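Local atomic coordinates of carbohydrate binding module family 33 and 10 domain protein (Teredinibacter turnerae, PDB entry 6RW7), a protein that probably binds cellulose and cleaves it oxidatively through a copper-dependent lytic polysaccharide monooxygenase domain of family AA10, the part of the protein present here. Residues 10-22 with 41-53. Residues are numbered along the deposited sequence; the frame is centred on the assembly and turned at random. Where two conformers were deposited one is given.
Sequences RQQHCGAEQKPDN and QNSHWYNFMSVVA
Gly15 and Phe48 mark the closest backbone approach, their CA atoms 5.1 Å apart, and a second approach brings Pro20 beside Asn42. Between these points helix 10-17, widened by a pi-type turn at 12-17, and the loop after it run past the 3-10 segment 42-46 and the type I turn 47-50. Gly15 has backbone angles that glycine tolerates and, with no side chain, brings its CA to 3.7 Å from Phe48 CB. The Phe48 ring therefore lies flat against bare backbone, with Gly15 C 3.4 Å from CD2 and Ala16 N above the ring centre; Met49 CE covers the opposite face. Phe48 reaches this place because CG sits between its backbone N and carbonyl carbon (chi1 57°). Lys19 crosses Tyr46 at about a right angle, laying CD over the phenol face 4.0 Å from the ring centroid, a CH-pi contact, while Lys19 NZ hydrogen-bonds to Gly15 O of its own segment, almost along the C=O axis. In the conformer given, Tyr46 OH donates to Asp21 OD1 at 2.6 Å on the syn side, somewhat out of the carboxylate plane, with carboxylate and ring planes 79° apart. Pro20 CG packs obliquely on Trp45 CD1 at 3.5 Å, and Cys14 O meets the indole at its edge. At the other end Gln11 NE2 makes a weak bond to Phe48 O (3.5 Å, 140°), and a water accepting from Val51 N bridges both groups weakly; Gln11 OE1 has its main partner in Ser197 OG, and NE2 also bonds Phe196 O. The contact thus joins two pieces of the loop region after strand 3-6 in this LPMO domain: Ala16 touches Tyr3 of that strand, the Cys14-Cys28 disulfide and packing on Phe32 tie it to helix 29-37, and Val51, just before strand 52-54, makes a backbone hydrogen bond to Phe196 of strand 193-202.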
loop_
_atom_site.group_PDB
_atom_site.type_symbol
_atom_site.label_atom_id
_atom_site.label_comp_id
_atom_site.label_asym_id
_atom_site.label_seq_id
_atom_site.Cartn_x
_atom_site.Cartn_y
_atom_site.Cartn_z
ATOM N N ARG A 10 -0.928 -0.560 -5.946
ATOM C CA ARG A 10 -1.718 -1.549 -6.713
ATOM C C ARG A 10 -3.155 -1.042 -6.854
ATOM O O ARG A 10 -3.771 -1.306 -7.901
ATOM C CB ARG A 10 -1.672 -2.914 -6.037
ATOM C CG ARG A 10 -0.290 -3.544 -6.100
ATOM C CD ARG A 10 -0.200 -4.925 -5.512
ATOM N NE ARG A 10 1.158 -5.431 -5.709
ATOM C CZ ARG A 10 1.560 -6.664 -5.426
ATOM N NH1 ARG A 10 0.730 -7.556 -4.888
ATOM N NH2 ARG A 10 2.812 -6.998 -5.720
ATOM N N GLN A 11 -3.692 -0.421 -5.807
ATOM C CA GLN A 11 -5.090 0.077 -5.812
ATOM C C GLN A 11 -5.245 1.293 -6.728
ATOM O O GLN A 11 -6.334 1.482 -7.295
ATOM C CB GLN A 11 -5.478 0.471 -4.394
ATOM C CG GLN A 11 -5.494 -0.709 -3.450
ATOM C CD GLN A 11 -4.606 -0.483 -2.265
ATOM O OE1 GLN A 11 -3.386 -0.413 -2.425
ATOM N NE2 GLN A 11 -5.204 -0.431 -1.077
ATOM N N GLN A 12 -4.207 2.098 -6.875
ATOM C CA GLN A 12 -4.232 3.263 -7.783
ATOM C C GLN A 12 -4.286 2.752 -9.225
ATOM O O GLN A 12 -5.107 3.224 -10.013
ATOM C CB GLN A 12 -3.016 4.162 -7.541
ATOM C CG GLN A 12 -2.937 5.309 -8.535
ATOM C CD GLN A 12 -4.085 6.284 -8.415
ATOM O OE1 GLN A 12 -4.498 6.628 -7.311
ATOM N NE2 GLN A 12 -4.571 6.820 -9.536
ATOM N N HIS A 13 -3.393 1.849 -9.582
ATOM C CA HIS A 13 -3.361 1.306 -10.958
ATOM C C HIS A 13 -4.641 0.522 -11.252
ATOM O O HIS A 13 -5.217 0.725 -12.326
ATOM C CB HIS A 13 -2.200 0.336 -11.163
ATOM C CG HIS A 13 -0.832 0.926 -11.123
ATOM N ND1 HIS A 13 -0.382 1.813 -12.062
ATOM C CD2 HIS A 13 0.198 0.682 -10.292
ATOM C CE1 HIS A 13 0.891 2.092 -11.817
ATOM N NE2 HIS A 13 1.267 1.417 -10.719
ATOM N N CYS A 14 -4.978 -0.423 -10.370
ATOM C CA CYS A 14 -6.012 -1.456 -10.599
ATOM C C CYS A 14 -7.081 -1.239 -9.538
ATOM O O CYS A 14 -6.922 -1.751 -8.443
ATOM C CB CYS A 14 -5.427 -2.869 -10.586
ATOM S SG CYS A 14 -3.865 -3.059 -11.502
ATOM N N GLY A 15 -8.080 -0.429 -9.873
ATOM C CA GLY A 15 -8.992 0.152 -8.875
ATOM C C GLY A 15 -9.313 1.572 -9.256
ATOM O O GLY A 15 -10.290 1.806 -10.001
ATOM N N ALA A 16 -8.490 2.520 -8.829
ATOM C CA ALA A 16 -8.785 3.943 -9.088
ATOM C C ALA A 16 -8.762 4.193 -10.600
ATOM O O ALA A 16 -9.661 4.873 -11.111
ATOM C CB ALA A 16 -7.828 4.828 -8.337
ATOM N N GLU A 17 -7.750 3.684 -11.287
ATOM C CA GLU A 17 -7.569 3.941 -12.729
ATOM C C GLU A 17 -8.262 2.844 -13.538
ATOM O O GLU A 17 -9.292 3.121 -14.135
ATOM C CB GLU A 17 -6.092 4.046 -13.070
ATOM C CG GLU A 17 -5.446 5.273 -12.487
ATOM C CD GLU A 17 -3.967 5.407 -12.798
ATOM O OE1 GLU A 17 -3.515 4.806 -13.839
ATOM O OE2 GLU A 17 -3.268 6.103 -12.019
ATOM N N GLN A 18 -7.735 1.633 -13.560
ATOM C CA GLN A 18 -8.259 0.571 -14.447
ATOM C C GLN A 18 -9.281 -0.260 -13.680
ATOM O O GLN A 18 -9.018 -0.653 -12.525
ATOM C CB GLN A 18 -7.130 -0.304 -14.978
ATOM C CG GLN A 18 -6.089 0.463 -15.778
ATOM C CD GLN A 18 -6.732 1.023 -17.026
ATOM O OE1 GLN A 18 -7.568 0.368 -17.667
ATOM N NE2 GLN A 18 -6.391 2.255 -17.358
ATOM N N LYS A 19 -10.417 -0.520 -14.328
ATOM C CA LYS A 19 -11.475 -1.415 -13.817
ATOM C C LYS A 19 -11.592 -2.608 -14.753
ATOM O O LYS A 19 -11.472 -2.465 -15.976
ATOM C CB LYS A 19 -12.848 -0.747 -13.786
ATOM C CG LYS A 19 -12.940 0.608 -13.113
ATOM C CD LYS A 19 -12.765 0.498 -11.643
ATOM C CE LYS A 19 -13.211 1.752 -10.930
ATOM N NZ LYS A 19 -12.322 2.881 -11.264
ATOM N N PRO A 20 -11.800 -3.813 -14.210
ATOM C CA PRO A 20 -11.699 -5.018 -15.027
ATOM C C PRO A 20 -12.824 -5.170 -16.055
ATOM O O PRO A 20 -12.636 -5.878 -17.055
ATOM C CB PRO A 20 -11.735 -6.151 -13.995
ATOM C CG PRO A 20 -12.461 -5.545 -12.808
ATOM C CD PRO A 20 -12.019 -4.101 -12.780
ATOM N N ASP A 21 -13.954 -4.511 -15.835
ATOM C CA ASP A 21 -15.099 -4.628 -16.772
ATOM C C ASP A 21 -14.953 -3.610 -17.917
ATOM O O ASP A 21 -15.766 -3.673 -18.855
ATOM C CB ASP A 21 -16.431 -4.600 -16.012
ATOM C CG ASP A 21 -16.563 -3.596 -14.871
ATOM O OD1 ASP A 21 -15.530 -3.105 -14.354
ATOM O OD2 ASP A 21 -17.714 -3.341 -14.480
ATOM N N ASN A 22 -13.948 -2.740 -17.906
ATOM C CA ASN A 22 -13.811 -1.716 -18.980
ATOM C C ASN A 22 -12.421 -1.089 -18.956
ATOM O O ASN A 22 -12.264 0.130 -18.919
ATOM C CB ASN A 22 -14.905 -0.649 -18.898
ATOM C CG ASN A 22 -14.744 0.299 -17.731
ATOM O OD1 ASN A 22 -14.140 -0.042 -16.714
ATOM N ND2 ASN A 22 -15.254 1.510 -17.895
ATOM N N GLN A 41 -13.904 -11.995 -7.973
ATOM C CA GLN A 41 -14.995 -11.342 -8.730
ATOM C C GLN A 41 -14.470 -10.007 -9.261
ATOM O O GLN A 41 -13.839 -9.244 -8.506
ATOM C CB GLN A 41 -16.235 -11.135 -7.856
ATOM C CG GLN A 41 -16.856 -12.414 -7.290
ATOM C CD GLN A 41 -17.068 -13.506 -8.308
ATOM O OE1 GLN A 41 -16.464 -14.578 -8.231
ATOM N NE2 GLN A 41 -17.914 -13.240 -9.285
ATOM N N ASN A 42 -14.811 -9.663 -10.491
ATOM C CA ASN A 42 -14.468 -8.347 -11.067
ATOM C C ASN A 42 -14.940 -7.218 -10.146
ATOM O O ASN A 42 -14.255 -6.184 -10.071
ATOM C CB ASN A 42 -15.081 -8.190 -12.448
ATOM C CG ASN A 42 -14.258 -8.780 -13.576
ATOM O OD1 ASN A 42 -13.126 -9.205 -13.391
ATOM N ND2 ASN A 42 -14.786 -8.680 -14.787
ATOM N N SER A 43 -16.112 -7.355 -9.542
ATOM C CA SER A 43 -16.703 -6.248 -8.760
ATOM C C SER A 43 -15.812 -5.927 -7.556
ATOM O O SER A 43 -15.877 -4.801 -7.047
ATOM C CB SER A 43 -18.102 -6.568 -8.345
ATOM O OG SER A 43 -18.093 -7.664 -7.452
ATOM N N HIS A 44 -14.992 -6.871 -7.113
ATOM C CA HIS A 44 -14.164 -6.653 -5.903
ATOM C C HIS A 44 -13.209 -5.460 -6.077
ATOM O O HIS A 44 -12.844 -4.805 -5.051
ATOM C CB HIS A 44 -13.396 -7.923 -5.551
ATOM C CG HIS A 44 -14.281 -9.015 -5.075
ATOM N ND1 HIS A 44 -13.817 -10.285 -4.847
ATOM C CD2 HIS A 44 -15.592 -9.015 -4.758
ATOM C CE1 HIS A 44 -14.814 -11.027 -4.390
ATOM N NE2 HIS A 44 -15.904 -10.271 -4.311
ATOM N N TRP A 45 -12.763 -5.194 -7.309
ATOM C CA TRP A 45 -11.760 -4.129 -7.586
ATOM C C TRP A 45 -12.383 -2.749 -7.363
ATOM O O TRP A 45 -11.652 -1.767 -7.203
ATOM C CB TRP A 45 -11.185 -4.264 -8.991
ATOM C CG TRP A 45 -10.518 -5.569 -9.262
ATOM C CD1 TRP A 45 -11.094 -6.689 -9.778
ATOM C CD2 TRP A 45 -9.121 -5.875 -9.079
ATOM N NE1 TRP A 45 -10.170 -7.693 -9.875
ATOM C CE2 TRP A 45 -8.948 -7.218 -9.475
ATOM C CE3 TRP A 45 -8.008 -5.172 -8.610
ATOM C CZ2 TRP A 45 -7.716 -7.853 -9.445
ATOM C CZ3 TRP A 45 -6.778 -5.790 -8.610
ATOM C CH2 TRP A 45 -6.642 -7.131 -8.974
ATOM N N TYR A 46 -13.707 -2.660 -7.318
ATOM C CA TYR A 46 -14.396 -1.390 -6.990
ATOM C C TYR A 46 -14.164 -1.025 -5.521
ATOM O O TYR A 46 -14.339 0.140 -5.165
ATOM C CB TYR A 46 -15.871 -1.449 -7.390
ATOM C CG TYR A 46 -16.035 -1.363 -8.884
ATOM C CD1 TYR A 46 -15.746 -2.440 -9.713
ATOM C CD2 TYR A 46 -16.353 -0.161 -9.486
ATOM C CE1 TYR A 46 -15.835 -2.341 -11.097
ATOM C CE2 TYR A 46 -16.477 -0.052 -10.859
ATOM C CZ TYR A 46 -16.210 -1.139 -11.672
ATOM O OH TYR A 46 -16.323 -1.021 -13.038
ATOM N N ASN A 47 -13.772 -1.984 -4.685
ATOM C CA ASN A 47 -13.457 -1.749 -3.249
ATOM C C ASN A 47 -11.956 -1.524 -3.050
ATOM O O ASN A 47 -11.413 -1.904 -2.012
ATOM C CB ASN A 47 -13.983 -2.899 -2.378
ATOM C CG ASN A 47 -15.193 -2.495 -1.577
ATOM O OD1 ASN A 47 -16.149 -3.277 -1.450
ATOM N ND2 ASN A 47 -15.165 -1.300 -1.048
ATOM N N PHE A 48 -11.326 -0.833 -3.994
ATOM C CA PHE A 48 -9.869 -0.603 -3.957
ATOM C C PHE A 48 -9.504 0.269 -2.755
ATOM O O PHE A 48 -8.342 0.291 -2.325
ATOM C CB PHE A 48 -9.394 0.062 -5.241
ATOM C CG PHE A 48 -10.025 1.373 -5.608
ATOM C CD1 PHE A 48 -9.488 2.567 -5.169
ATOM C CD2 PHE A 48 -11.130 1.424 -6.436
ATOM C CE1 PHE A 48 -10.029 3.783 -5.566
ATOM C CE2 PHE A 48 -11.667 2.637 -6.832
ATOM C CZ PHE A 48 -11.127 3.812 -6.386
ATOM N N MET A 49 -10.465 0.991 -2.185
ATOM C CA MET A 49 -10.231 1.889 -1.023
ATOM C C MET A 49 -10.458 1.157 0.306
ATOM O O MET A 49 -10.435 1.812 1.359
ATOM C CB MET A 49 -11.130 3.121 -1.102
ATOM C CG MET A 49 -12.595 2.882 -0.890
ATOM S SD MET A 49 -13.477 1.945 -2.177
ATOM C CE MET A 49 -13.384 3.092 -3.554
ATOM N N SER A 50 -10.701 -0.148 0.266
ATOM C CA SER A 50 -11.252 -0.873 1.437
ATOM C C SER A 50 -10.384 -2.058 1.832
ATOM O O SER A 50 -10.956 -3.073 2.232
ATOM C CB SER A 50 -12.659 -1.299 1.151
ATOM O OG SER A 50 -13.423 -0.196 0.691
ATOM N N VAL A 51 -9.060 -1.941 1.732
ATOM C CA VAL A 51 -8.181 -3.001 2.292
ATOM C C VAL A 51 -7.990 -2.632 3.762
ATOM O O VAL A 51 -7.225 -1.693 4.043
ATOM C CB VAL A 51 -6.848 -3.156 1.545
ATOM C CG1 VAL A 51 -6.144 -4.383 2.079
ATOM C CG2 VAL A 51 -7.035 -3.276 0.038
ATOM N N VAL A 52 -8.727 -3.290 4.659
ATOM C CA VAL A 52 -9.011 -2.735 6.009
ATOM C C VAL A 52 -8.983 -3.804 7.096
ATOM O O VAL A 52 -9.373 -4.967 6.844
ATOM C CB VAL A 52 -10.351 -1.962 6.018
ATOM C CG1 VAL A 52 -11.544 -2.866 5.763
ATOM C CG2 VAL A 52 -10.542 -1.141 7.285
ATOM N N ALA A 53 -8.552 -3.367 8.275
ATOM C CA ALA A 53 -8.634 -4.153 9.515
ATOM C C ALA A 53 -8.881 -3.203 10.676
ATOM O O ALA A 53 -8.866 -1.979 10.481
ATOM C CB ALA A 53 -7.363 -4.948 9.699
HETATM O O HOH W 1 -7.361 0.215 0.830
#